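Local coordinates for TatD-related deoxyribonuclease (Thermotoga maritima, PDB 1J6O), which probably acts as a metal-dependent deoxyribonuclease of the TatD family, hydrolysing ester bonds in DNA, at residues 112-115 with 116-119. Numbering follows the deposited sequence.
Sequences ISPA and EVQK
Gln118 reaches back from the first turn of its helix to the loop before it, where its amide NE2 donates to Ser113 O at 2.7 Å. The bond is nearly straight, 166° at the hydrogen, and the acceptor lies in the plane of the amide, although NE2 itself stands above the carbonyl plane of Ser113. With CG set beside the backbone N (chi1 -73°), the extended chain brings the amide to Ser113 O, its CG passing 3.9 Å from Ser113 CB. An amide suits this place because OE1 can at the same time accept from Asp107 N. An alanine here would probably leave Ser113 O and Asp107 N without their amide partner, and the helix start without this tie to the strand end. Pro114 occupies the N-cap position, where its lack of an N-H costs the helix's own bonding nothing; its O accepts from Gln118 N at 2.9 Å, with a weak bond from Val117 N. Its CB lies 4.1 Å from Val117 CG2, the two side chains side by side. This is the start of helix 115-132, which follows strand 98-107 in the TIM-barrel fold of the family. Ala115 O takes the N-H of Lys119 at 2.9 Å, and Lys119 NZ makes a 3.2 Å salt bridge to Glu116 OE2, on the syn side of the carboxylate. Further out, Ser113 OG is hydrogen-bonded to His76 O and Lys79 N, a double role suited to a small hydroxyl.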
ATOM      1  N   ILE A 112       3.524  10.372 -16.701  1.00 24.67           N
ATOM      2  CA  ILE A 112       4.440  11.458 -16.421  1.00 22.31           C
ATOM      3  C   ILE A 112       5.805  10.966 -16.909  1.00 20.76           C
ATOM      4  O   ILE A 112       6.647  11.747 -17.331  1.00 21.17           O
ATOM      5  CB  ILE A 112       4.494  11.742 -14.905  1.00 22.62           C
ATOM      6  CG1 ILE A 112       3.139  12.271 -14.423  1.00 24.47           C
ATOM      7  CG2 ILE A 112       5.607  12.697 -14.600  1.00 23.16           C
ATOM      8  CD1 ILE A 112       2.689  13.543 -15.121  1.00 27.08           C
ATOM      9  N   SER A 113       6.033   9.656 -16.802  1.00 18.29           N
ATOM     10  CA  SER A 113       7.281   9.052 -17.247  1.00 15.55           C
ATOM     11  C   SER A 113       6.867   8.122 -18.381  1.00 15.42           C
ATOM     12  O   SER A 113       5.761   7.547 -18.349  1.00 15.89           O
ATOM     13  CB  SER A 113       7.963   8.241 -16.127  1.00 14.78           C
ATOM     14  OG  SER A 113       8.602   9.096 -15.188  1.00 15.85           O
ATOM     15  N   PRO A 114       7.719   7.980 -19.405  1.00 14.31           N
ATOM     16  CA  PRO A 114       7.471   7.117 -20.570  1.00 14.73           C
ATOM     17  C   PRO A 114       7.305   5.671 -20.091  1.00 13.99           C
ATOM     18  O   PRO A 114       7.938   5.251 -19.114  1.00 13.50           O
ATOM     19  CB  PRO A 114       8.738   7.296 -21.415  1.00 16.00           C
ATOM     20  CG  PRO A 114       9.162   8.717 -21.059  1.00 17.11           C
ATOM     21  CD  PRO A 114       8.982   8.715 -19.564  1.00 15.81           C
ATOM     22  N   ALA A 115       6.450   4.922 -20.781  1.00 12.84           N
ATOM     23  CA  ALA A 115       6.193   3.530 -20.429  1.00 13.32           C
ATOM     24  C   ALA A 115       7.410   2.635 -20.296  1.00 13.92           C
ATOM     25  O   ALA A 115       7.533   1.925 -19.298  1.00 13.85           O
ATOM     26  CB  ALA A 115       5.222   2.900 -21.428  1.00 12.85           C
ATOM     27  N   GLU A 116       8.310   2.631 -21.276  1.00 12.62           N
ATOM     28  CA  GLU A 116       9.470   1.748 -21.135  1.00 14.61           C
ATOM     29  C   GLU A 116      10.396   2.101 -19.967  1.00 13.06           C
ATOM     30  O   GLU A 116      11.046   1.224 -19.385  1.00 14.79           O
ATOM     31  CB  GLU A 116      10.243   1.681 -22.463  1.00 18.09           C
ATOM     32  CG  GLU A 116       9.461   0.961 -23.567  1.00 22.83           C
ATOM     33  CD  GLU A 116       8.986  -0.433 -23.145  1.00 26.83           C
ATOM     34  OE1 GLU A 116       9.819  -1.210 -22.607  1.00 27.49           O
ATOM     35  OE2 GLU A 116       7.782  -0.749 -23.359  1.00 30.09           O
ATOM     36  N   VAL A 117      10.441   3.384 -19.620  1.00 12.86           N
ATOM     37  CA  VAL A 117      11.270   3.876 -18.518  1.00 12.12           C
ATOM     38  C   VAL A 117      10.573   3.377 -17.232  1.00 10.68           C
ATOM     39  O   VAL A 117      11.221   2.950 -16.291  1.00 11.90           O
ATOM     40  CB  VAL A 117      11.333   5.440 -18.589  1.00 13.68           C
ATOM     41  CG1 VAL A 117      11.912   6.012 -17.320  1.00 16.15           C
ATOM     42  CG2 VAL A 117      12.201   5.875 -19.826  1.00 15.64           C
ATOM     43  N   GLN A 118       9.248   3.452 -17.183  1.00 11.06           N
ATOM     44  CA  GLN A 118       8.516   2.976 -15.986  1.00 11.45           C
ATOM     45  C   GLN A 118       8.779   1.484 -15.804  1.00 11.84           C
ATOM     46  O   GLN A 118       9.051   0.999 -14.699  1.00  9.52           O
ATOM     47  CB  GLN A 118       7.009   3.161 -16.163  1.00 10.27           C
ATOM     48  CG  GLN A 118       6.539   4.606 -16.073  1.00  8.86           C
ATOM     49  CD  GLN A 118       5.048   4.679 -16.078  1.00 10.91           C
ATOM     50  OE1 GLN A 118       4.377   3.851 -15.446  1.00  8.73           O
ATOM     51  NE2 GLN A 118       4.499   5.675 -16.783  1.00 10.82           N
ATOM     52  N   LYS A 119       8.651   0.747 -16.903  1.00 10.20           N
ATOM     53  CA  LYS A 119       8.878  -0.691 -16.864  1.00 10.51           C
ATOM     54  C   LYS A 119      10.258  -1.064 -16.340  1.00 11.20           C
ATOM     55  O   LYS A 119      10.357  -1.942 -15.497  1.00  9.24           O
ATOM     56  CB  LYS A 119       8.700  -1.306 -18.253  1.00 14.48           C
ATOM     57  CG  LYS A 119       7.278  -1.433 -18.676  1.00 18.01           C
ATOM     58  CD  LYS A 119       7.251  -1.968 -20.104  1.00 22.54           C
ATOM     59  CE  LYS A 119       5.872  -2.333 -20.582  1.00 24.29           C
ATOM     60  NZ  LYS A 119       6.005  -2.951 -21.957  1.00 27.79           N
TER